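Local coordinates for protein (hdlp (histone deacetylase-like protein)) (Aquifex aeolicus, PDB 1C3P) that binds zinc and probably acts as a deacetylase, as a bacterial relative of the histone deacetylases, at residues 281-286 against 310-315; 112-117 against 151-156. All blocks are in the same frame, centred on the assembly; numbering follows the deposited sequence.

How the interactions relate
The two interactions lie on opposite faces of the central parallel sheet and share strand 250-254. Interaction 2 comes first along the chain and joins helix 98-118 to helix 146-156. Interaction 1 follows, with no overlap in sequence, and joins helix 272-286 to helix 299-314. V250 and L252 face interaction 2, while Y251, which lies between them in the strand, faces interaction 1. The centres are about 19 Å apart and the nearest atoms about 7 Å apart, so the two do not touch. Each is helix-helix packing on its own side of the alpha/beta domain. Both are away from the zinc-binding residues D168, H170 and D258.

Interaction 1: residues 281-286 against 310-315; sequences IVREVF and WCELSG
R283 NH1 donates a hydrogen bond to E312 OE1 at 3.0 Å, and the pair forms a salt bridge. The bond is moderately bent, with an N-H...O angle of 146°. E312 OE1 lies almost in the guanidinium plane, at its edge. NH1 approaches that oxygen on its anti side, somewhat out of the carboxylate plane, and the two flat groups are turned 50° apart. The R283 chain bends at chi3 (69°), which helps turn the guanidinium toward helix 299-314. L313 CD2 lies 4.5 Å from R283 CZ, a loose methyl contact over one face of the guanidinium. NH1 also has a weak bond to N280 OD1, one turn back on its own helix. NH2 makes a second salt bridge, to E288, so the arginine is shared between two acids. A methionine in place of R283 would probably leave both E312 and E288 without their cationic mate. The contact bridges two helices near their C-terminal ends. L313 and E312 also pack on F279 and L276 of helix 272-286. That helix rests on strand 250-254 through V282, R283 and F286, and I281 and V285 join it to helix 228-245.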
# COMPACT_ATOMS: atom_id res chain seq x y z
N ILE A 281 -0.06 13.99 -8.62
CA ILE A 281 0.14 15.18 -7.80
C ILE A 281 1.40 14.99 -6.94
O ILE A 281 2.16 15.94 -6.73
CB ILE A 281 -1.05 15.42 -6.86
CG1 ILE A 281 -2.26 15.90 -7.66
CG2 ILE A 281 -0.68 16.44 -5.81
CD1 ILE A 281 -3.51 16.11 -6.81
N VAL A 282 1.61 13.78 -6.43
CA VAL A 282 2.79 13.53 -5.60
C VAL A 282 4.04 13.69 -6.46
O VAL A 282 5.02 14.32 -6.04
CB VAL A 282 2.76 12.11 -4.99
CG1 VAL A 282 4.12 11.79 -4.38
CG2 VAL A 282 1.70 12.03 -3.89
N ARG A 283 3.99 13.14 -7.66
CA ARG A 283 5.14 13.24 -8.56
C ARG A 283 5.44 14.68 -8.97
O ARG A 283 6.60 15.04 -9.18
CB ARG A 283 4.89 12.38 -9.79
CG ARG A 283 4.80 10.89 -9.48
CD ARG A 283 4.29 10.11 -10.67
NE ARG A 283 5.24 10.08 -11.77
CZ ARG A 283 4.90 9.93 -13.04
NH1 ARG A 283 3.62 9.81 -13.38
NH2 ARG A 283 5.84 9.88 -13.97
N GLU A 284 4.41 15.51 -9.10
CA GLU A 284 4.63 16.90 -9.48
C GLU A 284 5.28 17.66 -8.35
O GLU A 284 6.01 18.62 -8.58
CB GLU A 284 3.32 17.60 -9.83
CG GLU A 284 2.58 16.98 -10.98
CD GLU A 284 1.26 17.66 -11.23
OE1 GLU A 284 0.44 17.70 -10.29
OE2 GLU A 284 1.05 18.15 -12.35
N VAL A 285 5.02 17.23 -7.12
CA VAL A 285 5.59 17.91 -5.97
C VAL A 285 6.98 17.40 -5.65
O VAL A 285 7.89 18.18 -5.40
CB VAL A 285 4.71 17.74 -4.70
CG1 VAL A 285 5.36 18.43 -3.51
CG2 VAL A 285 3.32 18.34 -4.94
N PHE A 286 7.16 16.08 -5.66
CA PHE A 286 8.47 15.54 -5.32
C PHE A 286 9.26 14.82 -6.40
O PHE A 286 10.34 14.29 -6.14
CB PHE A 286 8.34 14.62 -4.10
CG PHE A 286 7.98 15.35 -2.83
CD1 PHE A 286 6.69 15.26 -2.30
CD2 PHE A 286 8.93 16.15 -2.19
CE1 PHE A 286 6.36 15.97 -1.15
CE2 PHE A 286 8.60 16.86 -1.03
CZ PHE A 286 7.31 16.77 -0.51
N TRP A 310 0.01 1.68 -13.84
CA TRP A 310 1.01 1.10 -14.73
C TRP A 310 1.05 1.85 -16.07
O TRP A 310 2.13 2.14 -16.60
CB TRP A 310 0.74 -0.39 -14.95
CG TRP A 310 1.74 -1.02 -15.86
CD1 TRP A 310 1.48 -1.56 -17.09
CD2 TRP A 310 3.16 -1.08 -15.68
NE1 TRP A 310 2.66 -1.94 -17.69
CE2 TRP A 310 3.71 -1.66 -16.84
CE3 TRP A 310 4.03 -0.69 -14.65
CZ2 TRP A 310 5.08 -1.86 -17.01
CZ3 TRP A 310 5.40 -0.89 -14.80
CH2 TRP A 310 5.91 -1.48 -15.98
N CYS A 311 -0.13 2.17 -16.60
CA CYS A 311 -0.20 2.92 -17.86
C CYS A 311 0.49 4.28 -17.73
O CYS A 311 1.22 4.68 -18.64
CB CYS A 311 -1.66 3.08 -18.32
SG CYS A 311 -2.45 1.57 -18.96
N GLU A 312 0.27 4.99 -16.62
CA GLU A 312 0.93 6.30 -16.40
C GLU A 312 2.45 6.16 -16.40
O GLU A 312 3.16 6.90 -17.09
CB GLU A 312 0.56 6.90 -15.04
CG GLU A 312 -0.11 8.26 -15.04
CD GLU A 312 0.57 9.30 -15.90
OE1 GLU A 312 1.77 9.59 -15.72
OE2 GLU A 312 -0.13 9.85 -16.77
N LEU A 313 2.95 5.23 -15.60
CA LEU A 313 4.40 5.01 -15.49
C LEU A 313 5.03 4.53 -16.79
O LEU A 313 6.09 5.02 -17.19
CB LEU A 313 4.71 3.99 -14.40
CG LEU A 313 4.42 4.35 -12.94
CD1 LEU A 313 4.72 3.13 -12.07
CD2 LEU A 313 5.28 5.52 -12.53
N SER A 314 4.35 3.58 -17.43
CA SER A 314 4.78 2.93 -18.67
C SER A 314 4.68 3.85 -19.89
O SER A 314 5.28 3.58 -20.93
CB SER A 314 3.94 1.66 -18.90
OG SER A 314 4.34 0.95 -20.06
N GLY A 315 3.93 4.92 -19.76
CA GLY A 315 3.80 5.85 -20.86
C GLY A 315 2.89 5.38 -21.96
O GLY A 315 3.09 5.70 -23.13

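Interaction 2: residues 112-117 against 151-156; sequences QAIEEF and IEYLRK
I114 meets both Y153 and L154 through one methyl group, CG2. The contact joins two helices that pack side by side on one face of the parallel sheet in the arginase/deacetylase alpha/beta fold. I114 CG2 touches L154 CD2 at 3.7 Å. The same methyl sits against the Y153 ring, 3.8 Å from Y153 CE2, in an oblique approach. It thus wedges between the ring and the leucine. The Y153 ring reaches the neighbouring helix because CG stands anti to the backbone N (chi1 173°). Beyond I114, the phenol passes E115, whose CG is 3.9 Å from Y153 OH. The E115 carboxylate and the tyrosine ring are turned 53° apart.

The helix segments cross at -41°, with their axes 10.8 Å apart at closest approach. No direct hydrogen bond links them, so apolar packing and one water carry the contact. The sheet lies beneath this apolar patch: L154 rests on V250 and L252 of strand 250-254, F117 packs on V250, and A113 touches I7 of strand 4-8, so helix 98-118 reaches a second strand.

The polar edge of the contact is formed by E115 and Y153. E115 OE2 forms a salt bridge with R50, which probably steadies the carboxylate near the tyrosine. The same oxygen also accepts a hydrogen bond from water 1, so it is gripped by both the arginine and the water. Water 1 completes the polar link between the two segments. It donates its hydrogen bond to E115 OE2 at 2.6 Å and is also bonded to Y153 OH at 2.7 Å.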
# COMPACT_ATOMS: atom_id res chain seq x y z
N GLN A 112 13.94 -4.85 -4.40
CA GLN A 112 14.20 -4.81 -5.83
C GLN A 112 13.71 -3.49 -6.42
O GLN A 112 14.37 -2.91 -7.27
CB GLN A 112 13.50 -5.98 -6.54
CG GLN A 112 14.00 -7.33 -6.09
CD GLN A 112 13.27 -8.46 -6.77
OE1 GLN A 112 13.69 -8.95 -7.83
NE2 GLN A 112 12.17 -8.88 -6.17
N ALA A 113 12.55 -3.03 -5.98
CA ALA A 113 12.05 -1.75 -6.48
C ALA A 113 13.05 -0.65 -6.14
O ALA A 113 13.33 0.25 -6.94
CB ALA A 113 10.71 -1.42 -5.87
N ILE A 114 13.58 -0.69 -4.93
CA ILE A 114 14.55 0.33 -4.55
C ILE A 114 15.83 0.19 -5.37
O ILE A 114 16.41 1.19 -5.81
CB ILE A 114 14.87 0.27 -3.06
CG1 ILE A 114 13.59 0.62 -2.27
CG2 ILE A 114 15.97 1.28 -2.73
CD1 ILE A 114 13.68 0.27 -0.77
N GLU A 115 16.27 -1.05 -5.57
CA GLU A 115 17.49 -1.30 -6.38
C GLU A 115 17.33 -0.68 -7.76
O GLU A 115 18.25 -0.02 -8.27
CB GLU A 115 17.76 -2.80 -6.53
CG GLU A 115 18.24 -3.49 -5.27
CD GLU A 115 18.29 -5.01 -5.41
OE1 GLU A 115 17.92 -5.55 -6.48
OE2 GLU A 115 18.69 -5.67 -4.43
N GLU A 116 16.17 -0.89 -8.37
CA GLU A 116 15.90 -0.36 -9.70
C GLU A 116 15.90 1.15 -9.71
O GLU A 116 16.45 1.77 -10.63
CB GLU A 116 14.56 -0.88 -10.20
CG GLU A 116 14.58 -2.35 -10.54
CD GLU A 116 15.68 -2.68 -11.53
OE1 GLU A 116 15.69 -2.09 -12.63
OE2 GLU A 116 16.54 -3.52 -11.21
N PHE A 117 15.27 1.75 -8.70
CA PHE A 117 15.22 3.20 -8.62
C PHE A 117 16.63 3.78 -8.51
O PHE A 117 16.94 4.80 -9.13
CB PHE A 117 14.42 3.64 -7.40
CG PHE A 117 14.26 5.13 -7.30
CD1 PHE A 117 13.34 5.80 -8.09
CD2 PHE A 117 15.07 5.87 -6.43
CE1 PHE A 117 13.21 7.19 -8.02
CE2 PHE A 117 14.95 7.27 -6.36
CZ PHE A 117 14.01 7.92 -7.16
N ILE A 151 13.06 1.40 3.94
CA ILE A 151 13.59 2.66 4.44
C ILE A 151 14.91 2.43 5.17
O ILE A 151 15.84 3.21 5.03
CB ILE A 151 12.56 3.36 5.34
CG1 ILE A 151 11.39 3.86 4.48
CG2 ILE A 151 13.21 4.52 6.13
CD1 ILE A 151 10.19 4.33 5.29
N GLU A 152 15.00 1.35 5.95
CA GLU A 152 16.23 1.05 6.67
C GLU A 152 17.29 0.64 5.66
O GLU A 152 18.49 0.87 5.85
CB GLU A 152 16.02 -0.07 7.68
CG GLU A 152 15.22 0.40 8.88
CD GLU A 152 15.97 1.39 9.74
OE1 GLU A 152 15.35 1.96 10.65
OE2 GLU A 152 17.18 1.59 9.52
N TYR A 153 16.85 0.05 4.55
CA TYR A 153 17.79 -0.34 3.51
C TYR A 153 18.45 0.95 2.99
O TYR A 153 19.66 1.02 2.80
CB TYR A 153 17.04 -1.06 2.37
CG TYR A 153 17.89 -1.38 1.16
CD1 TYR A 153 18.66 -2.54 1.09
CD2 TYR A 153 17.93 -0.49 0.10
CE1 TYR A 153 19.45 -2.80 -0.05
CE2 TYR A 153 18.70 -0.73 -1.02
CZ TYR A 153 19.46 -1.87 -1.10
OH TYR A 153 20.18 -2.08 -2.25
N LEU A 154 17.63 1.97 2.77
CA LEU A 154 18.13 3.26 2.27
C LEU A 154 19.02 3.95 3.32
O LEU A 154 20.06 4.54 2.98
CB LEU A 154 16.96 4.16 1.88
CG LEU A 154 16.23 3.77 0.57
CD1 LEU A 154 14.88 4.49 0.47
CD2 LEU A 154 17.15 4.11 -0.63
N ARG A 155 18.63 3.89 4.59
CA ARG A 155 19.46 4.51 5.63
C ARG A 155 20.85 3.87 5.62
O ARG A 155 21.86 4.56 5.75
CB ARG A 155 18.81 4.37 7.02
CG ARG A 155 17.44 5.07 7.10
CD ARG A 155 16.74 4.88 8.44
NE ARG A 155 17.22 5.81 9.45
CZ ARG A 155 16.85 5.79 10.73
NH1 ARG A 155 15.99 4.87 11.15
NH2 ARG A 155 17.30 6.72 11.56
N LYS A 156 20.91 2.55 5.46
CA LYS A 156 22.20 1.88 5.45
C LYS A 156 23.04 2.33 4.25
O LYS A 156 24.28 2.33 4.31
CB LYS A 156 22.04 0.35 5.46
CG LYS A 156 23.39 -0.38 5.56
CD LYS A 156 23.22 -1.86 5.86
CE LYS A 156 22.60 -2.08 7.24
NZ LYS A 156 23.45 -1.54 8.35
O HOH W 1 20.52 -4.66 -2.84